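PDB 2QDE: mandelate racemase/muconate lactonizing enzyme family protein from Azoarcus sp., which is a member of the enolase superfamily, joining an N-terminal capping domain to a TIM-type barrel domain that carries a barium ion in this structure. Local coordinates for residues S248-H253 and T271-G276; K85-V90 and A280-T285; E181-V186 and E213-S218. All coordinates share one frame; numbering follows the deposited sequence.

Interactions 1 and 2 adjoin: the indole NE1 of W283, on the helix of interaction 2, probably hydrogen-bonds to A249 O of interaction 1, and both reach a second subunit. Interaction 1 is buried within the barrel domain beside the metal site and relies on a lysine that pairs with a metal-ligand aspartate and bonds to backbone carbonyls. Interaction 2 is also buried, but it spans the N-terminal and barrel domains through a salt bridge and two waters. Interaction 3 lies on the opposite side of the chain's centre from interaction 2, about 39 Å away between centres. It is partly exposed, touches no other subunit, and holds barrel elements together through an arginine bonded to backbone oxygens.

Interaction 1: S248-H253 and T271-G276; sequences SAQELH and TQKAGG
K273 reaches across to A249 and Q250 in a buried contact at the C-terminal end of the barrel strands, joining the loop after strand 243-245 to the short helix that follows the neighbouring strand 266-269. The lysine does most of the touching. With CG anti to the backbone N (chi1 178°), its chain runs straight out to CD and then turns at chi3 (59°), which carries CE and NZ up to the backbone carbonyl of A249. NZ gives A249 O a weak hydrogen bond of 3.0 Å, while CD packs beside the same oxygen at 3.6 Å. Lower down the chain the two aliphatic stems meet at an angle, K273 CG lying 3.7 Å from Q250 CG, and Q250 CG is also 3.7 Å from K273 O.

Q250 extends beyond this crossing and turns its amide to E251, NE2 donating a nearly straight bond of 2.8 Å to E251 OE2, 172° at the hydrogen and in the amide plane. A water also bridges the backbones, donating to Q250 O (2.9 Å) and to A274 O (2.7 Å). Helix 271-274 ends at A274; G275, with positive phi, leaves the helical conformation, and T271 O receives the N-H groups of both G275 and G276.

The strongest polar partner of K273 is D246, a barium ligand, to which NZ forms a salt bridge; M268 O accepts from NZ as well, and A249 O probably also accepts from W283 NE1. K273 is thus a second-shell residue whose amino group links a metal-binding carboxylate to two backbone carbonyls, an arrangement that would help to fix the position of D246 at the barium site.

Interaction 2: K85-V90 and A280-T285; sequences KIEKIV and AQRWLT
E87 and R282 approach each other askew, with the carboxylate and guanidinium planes turned 52° from each other. The planes are not coplanar, and the bridge is single: only NH2 of R282 comes up to the acid, and its bond to E87 OE1 (3.1 Å) is weak, bent to 123° at the hydrogen. R282 projects from helix 277-290 of the barrel domain with its chain extended from CG to NE, whereas E87, in the first turn of helix 86-96 of the N-terminal domain, folds at chi2 (-90°) to bring its carboxylate to the edge of the guanidinium.

Two waters lie in the guanidinium plane and complete the junction. One accepts from R282 NH2 at 2.9 Å and donates to the backbone E87 O at 2.8 Å. The other accepts from R282 NE at 3.0 Å and donates to E87 OE2 at 2.7 Å, so both carboxylate oxygens are connected to the same arginine.

The strongest partner of the E87 carboxylate lies across the subunit interface, where the N-H of D317 of the second subunit bonds to OE1. R288 of that subunit comes close to R282 NH1, a pair of like charges that the carboxylate of E87 probably helps to offset. The acid thus ties both domains of its own chain to the neighbouring subunit, with water making the better-formed hydrogen bonds between E87 and R282.

Interaction 3: E181-V186 and E213-S218; sequences EVRRAV and EKYNLS
At the end of the barrel helix 172-186, R183 reaches over to Y215 and N216 in the loop between helix 202-212 and strand 220-221. Its chain leaves the helix with CG anti to the backbone N (chi1 175°) and then bends at both chi2 and chi3, curling the guanidinium toward the loop's backbone. NH1 donates to Y215 O, in the guanidinium plane, over 2.8 Å and at 158°, although the exact position of that oxygen is less certain in the model. N216 O lies near the same edge, 3.2 Å from NH1. In the aliphatic part of the arginine, R183 CG approaches the phenol ring of Y215 obliquely.

Both segments precede a barrel strand, the helix end leading into 192-195 and the loop into 220-221, so the contact belongs to the N-terminal end of the strands, away from the barium site. Here the guanidinium gathers several carbonyls, since its NH2 also bonds to V190 O, its strongest partner, and to G187 O, in the turn that links the helix to strand 192-195.

One face of the Y215 ring is covered by K214 CG, 3.7 Å above its plane and over the centre. Y215 also packs against I176, V179 and A180 of helix 172-186. On the outward side of that helix, R184 pairs with E181 in a long salt bridge, R184 NE standing 3.3 Å from E181 OE1.

Interaction 1: S248-H253 and T271-G276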
ATOM      1  N   SER A 248      15.785   4.638  17.363  1.00 15.18           N
ATOM      2  CA  SER A 248      14.660   4.003  16.680  1.00 15.58           C
ATOM      3  C   SER A 248      14.864   2.504  16.481  1.00 16.03           C
ATOM      4  O   SER A 248      13.894   1.746  16.432  1.00 16.63           O
ATOM      5  CB  SER A 248      14.413   4.654  15.318  1.00 15.54           C
ATOM      6  OG  SER A 248      13.971   5.991  15.465  1.00 17.85           O
ATOM      7  N   ALA A 249      16.124   2.083  16.369  1.00 15.95           N
ATOM      8  CA  ALA A 249      16.467   0.677  16.157  1.00 15.65           C
ATOM      9  C   ALA A 249      16.820  -0.047  17.451  1.00 17.11           C
ATOM     10  O   ALA A 249      17.998  -0.270  17.749  1.00 16.92           O
ATOM     11  CB  ALA A 249      17.629   0.569  15.181  1.00 15.65           C
ATOM     12  N   GLN A 250      15.799  -0.431  18.208  1.00 16.88           N
ATOM     13  CA  GLN A 250      16.030  -1.124  19.468  1.00 17.81           C
ATOM     14  C   GLN A 250      15.582  -2.587  19.462  1.00 16.75           C
ATOM     15  O   GLN A 250      16.368  -3.492  19.758  1.00 18.02           O
ATOM     16  CB  GLN A 250      15.327  -0.369  20.598  1.00 17.89           C
ATOM     17  CG  GLN A 250      15.448  -1.025  21.955  1.00 17.97           C
ATOM     18  CD  GLN A 250      14.665  -0.282  23.011  1.00 19.51           C
ATOM     19  OE1 GLN A 250      14.914   0.900  23.268  1.00 20.18           O
ATOM     20  NE2 GLN A 250      13.711  -0.964  23.627  1.00 19.01           N
ATOM     21  N   GLU A 251      14.319  -2.817  19.129  1.00 16.96           N
ATOM     22  CA  GLU A 251      13.769  -4.168  19.106  1.00 16.50           C
ATOM     23  C   GLU A 251      13.726  -4.743  17.694  1.00 17.36           C
ATOM     24  O   GLU A 251      13.776  -4.002  16.708  1.00 16.35           O
ATOM     25  CB  GLU A 251      12.349  -4.170  19.684  1.00 16.12           C
ATOM     26  CG  GLU A 251      12.208  -3.554  21.080  1.00 18.43           C
ATOM     27  CD  GLU A 251      13.018  -4.280  22.148  1.00 20.32           C
ATOM     28  OE1 GLU A 251      13.333  -5.472  21.960  1.00 21.99           O
ATOM     29  OE2 GLU A 251      13.324  -3.656  23.187  1.00 20.47           O
ATOM     30  N   LEU A 252      13.623  -6.067  17.602  1.00 16.01           N
ATOM     31  CA  LEU A 252      13.559  -6.724  16.308  1.00 16.87           C
ATOM     32  C   LEU A 252      12.411  -6.149  15.480  1.00 17.56           C
ATOM     33  O   LEU A 252      12.590  -5.852  14.304  1.00 16.92           O
ATOM     34  CB  LEU A 252      13.367  -8.234  16.474  1.00 18.03           C
ATOM     35  CG  LEU A 252      14.517  -9.026  17.096  1.00 18.62           C
ATOM     36  CD1 LEU A 252      14.162 -10.504  17.063  1.00 19.60           C
ATOM     37  CD2 LEU A 252      15.815  -8.777  16.332  1.00 19.36           C
ATOM     38  N   HIS A 253      11.242  -5.974  16.091  1.00 17.40           N
ATOM     39  CA  HIS A 253      10.120  -5.420  15.345  1.00 17.99           C
ATOM     40  C   HIS A 253      10.353  -3.960  14.934  1.00 18.96           C
ATOM     41  O   HIS A 253       9.768  -3.498  13.948  1.00 17.33           O
ATOM     42  CB  HIS A 253       8.794  -5.577  16.114  1.00 18.25           C
ATOM     43  CG  HIS A 253       8.768  -4.908  17.452  1.00 19.95           C
ATOM     44  ND1 HIS A 253       9.325  -5.472  18.579  1.00 20.89           N
ATOM     45  CD2 HIS A 253       8.222  -3.734  17.847  1.00 20.12           C
ATOM     46  CE1 HIS A 253       9.121  -4.673  19.612  1.00 20.92           C
ATOM     47  NE2 HIS A 253       8.455  -3.612  19.193  1.00 20.62           N
ATOM     48  N   THR A 271      25.071  -2.981  22.662  1.00 15.66           N
ATOM     49  CA  THR A 271      24.705  -4.253  23.262  1.00 17.35           C
ATOM     50  C   THR A 271      23.676  -4.081  24.375  1.00 16.84           C
ATOM     51  O   THR A 271      22.824  -4.939  24.567  1.00 16.43           O
ATOM     52  CB  THR A 271      25.947  -5.002  23.799  1.00 17.59           C
ATOM     53  OG1 THR A 271      26.762  -4.105  24.559  1.00 19.22           O
ATOM     54  CG2 THR A 271      26.764  -5.555  22.644  1.00 18.59           C
ATOM     55  N   GLN A 272      23.741  -2.966  25.094  1.00 16.93           N
ATOM     56  CA  GLN A 272      22.785  -2.725  26.171  1.00 15.45           C
ATOM     57  C   GLN A 272      21.398  -2.355  25.637  1.00 16.29           C
ATOM     58  O   GLN A 272      20.387  -2.611  26.286  1.00 16.45           O
ATOM     59  CB  GLN A 272      23.295  -1.625  27.113  1.00 16.73           C
ATOM     60  CG  GLN A 272      24.537  -2.022  27.904  1.00 16.78           C
ATOM     61  CD  GLN A 272      25.828  -1.601  27.235  1.00 19.49           C
ATOM     62  OE1 GLN A 272      25.899  -1.473  26.009  1.00 18.42           O
ATOM     63  NE2 GLN A 272      26.868  -1.390  28.042  1.00 19.56           N
ATOM     64  N   LYS A 273      21.349  -1.752  24.455  1.00 16.63           N
ATOM     65  CA  LYS A 273      20.068  -1.379  23.865  1.00 15.13           C
ATOM     66  C   LYS A 273      19.383  -2.637  23.344  1.00 14.32           C
ATOM     67  O   LYS A 273      18.184  -2.849  23.558  1.00 13.61           O
ATOM     68  CB  LYS A 273      20.282  -0.390  22.717  1.00 15.00           C
ATOM     69  CG  LYS A 273      19.003   0.026  22.007  1.00 15.55           C
ATOM     70  CD  LYS A 273      19.278   1.013  20.871  1.00 16.06           C
ATOM     71  CE  LYS A 273      20.220   0.428  19.818  1.00 15.95           C
ATOM     72  NZ  LYS A 273      20.378   1.343  18.647  1.00 16.06           N
ATOM     73  N   ALA A 274      20.163  -3.471  22.663  1.00 14.99           N
ATOM     74  CA  ALA A 274      19.663  -4.720  22.093  1.00 16.14           C
ATOM     75  C   ALA A 274      19.160  -5.660  23.185  1.00 16.13           C
ATOM     76  O   ALA A 274      18.200  -6.404  22.979  1.00 13.96           O
ATOM     77  CB  ALA A 274      20.759  -5.402  21.281  1.00 14.58           C
ATOM     78  N   GLY A 275      19.830  -5.635  24.338  1.00 16.04           N
ATOM     79  CA  GLY A 275      19.424  -6.485  25.443  1.00 15.85           C
ATOM     80  C   GLY A 275      20.369  -7.631  25.760  1.00 16.46           C
ATOM     81  O   GLY A 275      20.004  -8.536  26.507  1.00 18.53           O
ATOM     82  N   GLY A 276      21.579  -7.601  25.208  1.00 16.26           N
ATOM     83  CA  GLY A 276      22.526  -8.672  25.467  1.00 16.56           C
ATOM     84  C   GLY A 276      23.181  -9.162  24.187  1.00 18.74           C
ATOM     85  O   GLY A 276      22.755  -8.802  23.094  1.00 18.07           O
TER
HETATM   86  O   HOH W   1      16.957  -6.191  20.537  1.00 19.92           O

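Interaction 2: K85-V90 and A280-T285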
ATOM      1  N   LYS A  85      22.711 -22.506  29.650  1.00 18.17           N
ATOM      2  CA  LYS A  85      21.409 -22.386  28.999  1.00 18.60           C
ATOM      3  C   LYS A  85      21.037 -20.927  28.751  1.00 16.29           C
ATOM      4  O   LYS A  85      20.061 -20.410  29.296  1.00 15.39           O
ATOM      5  CB  LYS A  85      20.352 -23.090  29.854  1.00 17.07           C
ATOM      6  CG  LYS A  85      20.672 -24.564  30.064  1.00 18.09           C
ATOM      7  CD  LYS A  85      19.626 -25.274  30.895  1.00 19.09           C
ATOM      8  CE  LYS A  85      19.888 -26.767  30.908  1.00 21.00           C
ATOM      9  NZ  LYS A  85      18.807 -27.513  31.614  1.00 24.04           N
ATOM     10  N   ILE A  86      21.835 -20.277  27.908  1.00 16.48           N
ATOM     11  CA  ILE A  86      21.631 -18.873  27.578  1.00 16.06           C
ATOM     12  C   ILE A  86      20.347 -18.603  26.794  1.00 16.20           C
ATOM     13  O   ILE A  86      19.633 -17.660  27.119  1.00 13.66           O
ATOM     14  CB  ILE A  86      22.859 -18.306  26.828  1.00 17.58           C
ATOM     15  CG1 ILE A  86      24.075 -18.319  27.772  1.00 18.41           C
ATOM     16  CG2 ILE A  86      22.587 -16.872  26.371  1.00 16.34           C
ATOM     17  CD1 ILE A  86      25.375 -17.868  27.126  1.00 19.09           C
ATOM     18  N   GLU A  87      20.048 -19.411  25.776  1.00 14.66           N
ATOM     19  CA  GLU A  87      18.810 -19.223  25.009  1.00 15.76           C
ATOM     20  C   GLU A  87      17.619 -19.288  25.976  1.00 17.11           C
ATOM     21  O   GLU A  87      16.730 -18.437  25.950  1.00 16.04           O
ATOM     22  CB  GLU A  87      18.631 -20.325  23.951  1.00 13.92           C
ATOM     23  CG  GLU A  87      19.458 -20.192  22.669  1.00 15.69           C
ATOM     24  CD  GLU A  87      18.756 -19.399  21.565  1.00 17.85           C
ATOM     25  OE1 GLU A  87      17.503 -19.326  21.557  1.00 17.15           O
ATOM     26  OE2 GLU A  87      19.464 -18.864  20.685  1.00 18.85           O
ATOM     27  N   LYS A  88      17.615 -20.312  26.825  1.00 17.70           N
ATOM     28  CA  LYS A  88      16.535 -20.510  27.784  1.00 16.72           C
ATOM     29  C   LYS A  88      16.367 -19.320  28.728  1.00 17.47           C
ATOM     30  O   LYS A  88      15.265 -18.786  28.871  1.00 16.92           O
ATOM     31  CB  LYS A  88      16.786 -21.786  28.597  1.00 17.27           C
ATOM     32  CG  LYS A  88      15.639 -22.169  29.524  1.00 18.24           C
ATOM     33  CD  LYS A  88      16.058 -23.271  30.492  1.00 19.54           C
ATOM     34  CE  LYS A  88      14.962 -23.549  31.512  1.00 20.48           C
ATOM     35  NZ  LYS A  88      15.449 -24.425  32.618  1.00 22.47           N
ATOM     36  N   ILE A  89      17.456 -18.904  29.367  1.00 16.41           N
ATOM     37  CA  ILE A  89      17.416 -17.784  30.308  1.00 17.01           C
ATOM     38  C   ILE A  89      17.015 -16.456  29.663  1.00 17.29           C
ATOM     39  O   ILE A  89      16.205 -15.708  30.217  1.00 17.49           O
ATOM     40  CB  ILE A  89      18.782 -17.625  31.019  1.00 16.43           C
ATOM     41  CG1 ILE A  89      19.065 -18.876  31.855  1.00 16.53           C
ATOM     42  CG2 ILE A  89      18.776 -16.381  31.903  1.00 16.13           C
ATOM     43  CD1 ILE A  89      20.483 -18.958  32.390  1.00 15.80           C
ATOM     44  N   VAL A  90      17.581 -16.157  28.498  1.00 16.66           N
ATOM     45  CA  VAL A  90      17.245 -14.921  27.797  1.00 15.01           C
ATOM     46  C   VAL A  90      15.754 -14.926  27.482  1.00 16.03           C
ATOM     47  O   VAL A  90      15.088 -13.897  27.569  1.00 16.86           O
ATOM     48  CB  VAL A  90      18.053 -14.787  26.479  1.00 15.63           C
ATOM     49  CG1 VAL A  90      17.564 -13.585  25.668  1.00 13.57           C
ATOM     50  CG2 VAL A  90      19.527 -14.635  26.800  1.00 14.79           C
ATOM     51  N   ALA A 280      21.632  -9.281  20.562  1.00 14.85           N
ATOM     52  CA  ALA A 280      22.371  -8.513  19.570  1.00 14.14           C
ATOM     53  C   ALA A 280      22.567  -9.337  18.293  1.00 14.96           C
ATOM     54  O   ALA A 280      22.470  -8.808  17.193  1.00 12.86           O
ATOM     55  CB  ALA A 280      23.720  -8.081  20.128  1.00 12.74           C
ATOM     56  N   GLN A 281      22.846 -10.630  18.437  1.00 15.51           N
ATOM     57  CA  GLN A 281      23.037 -11.482  17.262  1.00 15.44           C
ATOM     58  C   GLN A 281      21.754 -11.533  16.433  1.00 15.48           C
ATOM     59  O   GLN A 281      21.796 -11.523  15.204  1.00 14.04           O
ATOM     60  CB  GLN A 281      23.443 -12.900  17.681  1.00 15.14           C
ATOM     61  CG  GLN A 281      24.806 -12.989  18.360  1.00 14.62           C
ATOM     62  CD  GLN A 281      25.171 -14.411  18.725  1.00 17.85           C
ATOM     63  OE1 GLN A 281      26.054 -15.024  18.110  1.00 19.17           O
ATOM     64  NE2 GLN A 281      24.483 -14.952  19.719  1.00 14.78           N
ATOM     65  N   ARG A 282      20.612 -11.592  17.114  1.00 14.62           N
ATOM     66  CA  ARG A 282      19.328 -11.623  16.421  1.00 16.41           C
ATOM     67  C   ARG A 282      19.127 -10.276  15.713  1.00 15.53           C
ATOM     68  O   ARG A 282      18.718 -10.220  14.559  1.00 13.96           O
ATOM     69  CB  ARG A 282      18.199 -11.884  17.424  1.00 14.38           C
ATOM     70  CG  ARG A 282      18.309 -13.245  18.120  1.00 16.80           C
ATOM     71  CD  ARG A 282      17.214 -13.444  19.158  1.00 16.58           C
ATOM     72  NE  ARG A 282      17.308 -14.756  19.797  1.00 18.82           N
ATOM     73  CZ  ARG A 282      16.656 -15.105  20.904  1.00 18.38           C
ATOM     74  NH1 ARG A 282      15.851 -14.242  21.512  1.00 18.04           N
ATOM     75  NH2 ARG A 282      16.816 -16.321  21.410  1.00 19.50           N
ATOM     76  N   TRP A 283      19.438  -9.204  16.431  1.00 15.21           N
ATOM     77  CA  TRP A 283      19.337  -7.832  15.939  1.00 14.92           C
ATOM     78  C   TRP A 283      20.156  -7.699  14.646  1.00 14.50           C
ATOM     79  O   TRP A 283      19.698  -7.127  13.652  1.00 13.93           O
ATOM     80  CB  TRP A 283      19.907  -6.900  17.010  1.00 14.58           C
ATOM     81  CG  TRP A 283      19.570  -5.435  16.908  1.00 15.29           C
ATOM     82  CD1 TRP A 283      18.677  -4.755  17.682  1.00 15.07           C
ATOM     83  CD2 TRP A 283      20.221  -4.453  16.092  1.00 14.22           C
ATOM     84  NE1 TRP A 283      18.742  -3.411  17.416  1.00 16.39           N
ATOM     85  CE2 TRP A 283      19.681  -3.195  16.443  1.00 15.59           C
ATOM     86  CE3 TRP A 283      21.215  -4.512  15.105  1.00 14.59           C
ATOM     87  CZ2 TRP A 283      20.104  -1.999  15.840  1.00 15.00           C
ATOM     88  CZ3 TRP A 283      21.637  -3.322  14.506  1.00 15.24           C
ATOM     89  CH2 TRP A 283      21.082  -2.085  14.878  1.00 14.41           C
ATOM     90  N   LEU A 284      21.368  -8.246  14.675  1.00 13.58           N
ATOM     91  CA  LEU A 284      22.275  -8.194  13.536  1.00 11.92           C
ATOM     92  C   LEU A 284      21.814  -9.085  12.381  1.00 13.15           C
ATOM     93  O   LEU A 284      22.278  -8.942  11.250  1.00 13.57           O
ATOM     94  CB  LEU A 284      23.698  -8.559  13.987  1.00 10.33           C
ATOM     95  CG  LEU A 284      24.362  -7.480  14.861  1.00 11.05           C
ATOM     96  CD1 LEU A 284      25.719  -7.950  15.359  1.00 11.30           C
ATOM     97  CD2 LEU A 284      24.507  -6.189  14.063  1.00 10.43           C
ATOM     98  N   THR A 285      20.906 -10.010  12.667  1.00 13.77           N
ATOM     99  CA  THR A 285      20.364 -10.871  11.621  1.00 14.78           C
ATOM    100  C   THR A 285      19.426 -10.009  10.780  1.00 15.94           C
ATOM    101  O   THR A 285      19.431 -10.067   9.550  1.00 15.24           O
ATOM    102  CB  THR A 285      19.571 -12.046  12.215  1.00 15.47           C
ATOM    103  OG1 THR A 285      20.472 -12.917  12.902  1.00 15.06           O
ATOM    104  CG2 THR A 285      18.853 -12.826  11.116  1.00 13.78           C
TER
HETATM  105  O   HOH W   2      15.620 -16.853  23.970  1.00 17.57           O
HETATM  106  O   HOH W   3      18.620 -17.182  18.717  1.00 20.17           O

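Interaction 3: E181-V186 and E213-S218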
ATOM      1  N   GLU A 181      33.727  24.606  11.244  1.00 29.33           N
ATOM      2  CA  GLU A 181      35.115  24.594  11.702  1.00 29.08           C
ATOM      3  C   GLU A 181      35.781  23.219  11.600  1.00 28.23           C
ATOM      4  O   GLU A 181      36.863  23.084  11.020  1.00 29.09           O
ATOM      5  CB  GLU A 181      35.190  25.102  13.147  1.00 30.59           C
ATOM      6  CG  GLU A 181      36.500  24.763  13.861  1.00 34.55           C
ATOM      7  CD  GLU A 181      37.702  25.531  13.321  1.00 37.42           C
ATOM      8  OE1 GLU A 181      37.577  26.181  12.255  1.00 38.00           O
ATOM      9  OE2 GLU A 181      38.777  25.476  13.967  1.00 38.64           O
ATOM     10  N   VAL A 182      35.143  22.197  12.161  1.00 27.25           N
ATOM     11  CA  VAL A 182      35.710  20.855  12.112  1.00 25.48           C
ATOM     12  C   VAL A 182      35.981  20.403  10.672  1.00 26.49           C
ATOM     13  O   VAL A 182      37.050  19.853  10.381  1.00 26.61           O
ATOM     14  CB  VAL A 182      34.785  19.834  12.804  1.00 25.31           C
ATOM     15  CG1 VAL A 182      35.406  18.446  12.751  1.00 22.99           C
ATOM     16  CG2 VAL A 182      34.550  20.250  14.250  1.00 24.58           C
ATOM     17  N   ARG A 183      35.026  20.641   9.774  1.00 25.95           N
ATOM     18  CA  ARG A 183      35.180  20.256   8.368  1.00 26.44           C
ATOM     19  C   ARG A 183      36.388  20.916   7.710  1.00 27.15           C
ATOM     20  O   ARG A 183      37.125  20.268   6.963  1.00 27.54           O
ATOM     21  CB  ARG A 183      33.927  20.636   7.568  1.00 27.76           C
ATOM     22  CG  ARG A 183      34.028  20.381   6.057  1.00 27.81           C
ATOM     23  CD  ARG A 183      33.352  19.078   5.655  1.00 29.21           C
ATOM     24  NE  ARG A 183      34.251  17.939   5.740  1.00 29.72           N
ATOM     25  CZ  ARG A 183      33.867  16.665   5.732  1.00 27.91           C
ATOM     26  NH1 ARG A 183      32.581  16.339   5.644  1.00 27.02           N
ATOM     27  NH2 ARG A 183      34.780  15.709   5.807  1.00 28.02           N
ATOM     28  N   ARG A 184      36.572  22.209   7.971  1.00 26.98           N
ATOM     29  CA  ARG A 184      37.683  22.959   7.391  1.00 29.52           C
ATOM     30  C   ARG A 184      39.017  22.379   7.834  1.00 28.71           C
ATOM     31  O   ARG A 184      39.972  22.323   7.061  1.00 29.96           O
ATOM     32  CB  ARG A 184      37.621  24.433   7.809  1.00 29.44           C
ATOM     33  CG  ARG A 184      38.765  25.280   7.240  1.00 31.61           C
ATOM     34  CD  ARG A 184      39.003  26.546   8.060  1.00 32.15           C
ATOM     35  NE  ARG A 184      39.332  26.238   9.454  1.00 34.50           N
ATOM     36  CZ  ARG A 184      40.459  25.654   9.862  1.00 35.61           C
ATOM     37  NH1 ARG A 184      41.397  25.308   8.986  1.00 36.07           N
ATOM     38  NH2 ARG A 184      40.647  25.397  11.153  1.00 35.49           N
ATOM     39  N   ALA A 185      39.068  21.943   9.086  1.00 29.27           N
ATOM     40  CA  ALA A 185      40.276  21.376   9.657  1.00 28.14           C
ATOM     41  C   ALA A 185      40.624  19.993   9.115  1.00 29.27           C
ATOM     42  O   ALA A 185      41.748  19.768   8.662  1.00 29.95           O
ATOM     43  CB  ALA A 185      40.148  21.322  11.179  1.00 28.91           C
ATOM     44  N   VAL A 186      39.667  19.069   9.146  1.00 29.36           N
ATOM     45  CA  VAL A 186      39.917  17.706   8.691  1.00 28.23           C
ATOM     46  C   VAL A 186      39.875  17.493   7.181  1.00 29.34           C
ATOM     47  O   VAL A 186      40.314  16.452   6.685  1.00 29.23           O
ATOM     48  CB  VAL A 186      38.933  16.720   9.363  1.00 27.92           C
ATOM     49  CG1 VAL A 186      39.031  16.844  10.882  1.00 26.38           C
ATOM     50  CG2 VAL A 186      37.508  17.001   8.899  1.00 26.91           C
ATOM     51  N   GLU A 213      24.113  20.606   4.420  1.00 24.27           N
ATOM     52  CA  GLU A 213      24.469  19.870   3.212  1.00 26.70           C
ATOM     53  C   GLU A 213      25.769  20.316   2.546  1.00 26.20           C
ATOM     54  O   GLU A 213      26.472  19.496   1.964  1.00 27.02           O
ATOM     55  CB  GLU A 213      23.307  19.905   2.202  1.00 29.05           C
ATOM     56  CG  GLU A 213      22.044  19.208   2.733  1.00 33.68           C
ATOM     57  CD  GLU A 213      20.902  19.125   1.728  1.00 36.39           C
ATOM     58  OE1 GLU A 213      20.659  20.120   1.010  1.00 37.40           O
ATOM     59  OE2 GLU A 213      20.234  18.062   1.671  1.00 36.43           O
ATOM     60  N   LYS A 214      26.108  21.597   2.645  1.00 27.21           N
ATOM     61  CA  LYS A 214      27.335  22.082   2.018  1.00 27.37           C
ATOM     62  C   LYS A 214      28.600  21.517   2.679  1.00 29.05           C
ATOM     63  O   LYS A 214      29.700  21.605   2.109  1.00 27.77           O
ATOM     64  CB  LYS A 214      27.376  23.616   2.038  1.00 28.30           C
ATOM     65  CG  LYS A 214      27.614  24.241   3.402  1.00 28.50           C
ATOM     66  CD  LYS A 214      27.547  25.761   3.301  1.00 30.34           C
ATOM     67  CE  LYS A 214      26.132  26.210   2.950  1.00 32.29           C
ATOM     68  NZ  LYS A 214      26.065  27.618   2.439  1.00 36.05           N
ATOM     69  N   TYR A 215      28.445  20.927   3.864  1.00 26.35           N
ATOM     70  CA  TYR A 215      29.586  20.358   4.575  1.00 26.72           C
ATOM     71  C   TYR A 215      29.800  18.874   4.290  1.00 26.48           C
ATOM     72  O   TYR A 215      30.742  18.268   4.797  1.00 27.19           O
ATOM     73  CB  TYR A 215      29.436  20.605   6.077  1.00 25.94           C
ATOM     74  CG  TYR A 215      29.350  22.075   6.401  1.00 25.75           C
ATOM     75  CD1 TYR A 215      30.414  22.930   6.114  1.00 25.49           C
ATOM     76  CD2 TYR A 215      28.190  22.626   6.940  1.00 25.63           C
ATOM     77  CE1 TYR A 215      30.329  24.298   6.348  1.00 26.07           C
ATOM     78  CE2 TYR A 215      28.090  24.000   7.182  1.00 26.90           C
ATOM     79  CZ  TYR A 215      29.166  24.826   6.881  1.00 26.82           C
ATOM     80  OH  TYR A 215      29.075  26.182   7.108  1.00 27.09           O
ATOM     81  N   ASN A 216      28.924  18.301   3.470  1.00 26.38           N
ATOM     82  CA  ASN A 216      29.005  16.893   3.072  1.00 27.03           C
ATOM     83  C   ASN A 216      29.186  15.869   4.181  1.00 24.34           C
ATOM     84  O   ASN A 216      30.071  15.022   4.110  1.00 23.77           O
ATOM     85  CB  ASN A 216      30.125  16.704   2.048  1.00 30.11           C
ATOM     86  CG  ASN A 216      29.874  17.466   0.776  1.00 34.89           C
ATOM     87  OD1 ASN A 216      29.773  18.696   0.789  1.00 37.06           O
ATOM     88  ND2 ASN A 216      29.765  16.747  -0.338  1.00 37.69           N
ATOM     89  N   LEU A 217      28.342  15.932   5.201  1.00 24.14           N
ATOM     90  CA  LEU A 217      28.421  14.972   6.293  1.00 21.76           C
ATOM     91  C   LEU A 217      28.073  13.587   5.732  1.00 22.80           C
ATOM     92  O   LEU A 217      27.189  13.459   4.880  1.00 23.20           O
ATOM     93  CB  LEU A 217      27.432  15.367   7.392  1.00 20.43           C
ATOM     94  CG  LEU A 217      27.650  16.760   8.001  1.00 19.60           C
ATOM     95  CD1 LEU A 217      26.462  17.150   8.874  1.00 19.25           C
ATOM     96  CD2 LEU A 217      28.942  16.764   8.810  1.00 19.81           C
ATOM     97  N   SER A 218      28.763  12.552   6.200  1.00 20.28           N
ATOM     98  CA  SER A 218      28.486  11.207   5.713  1.00 21.47           C
ATOM     99  C   SER A 218      27.086  10.743   6.111  1.00 21.60           C
ATOM    100  O   SER A 218      26.500   9.886   5.449  1.00 20.63           O
ATOM    101  CB  SER A 218      29.529  10.211   6.232  1.00 21.29           C
ATOM    102  OG  SER A 218      29.430  10.044   7.635  1.00 23.43           O
TER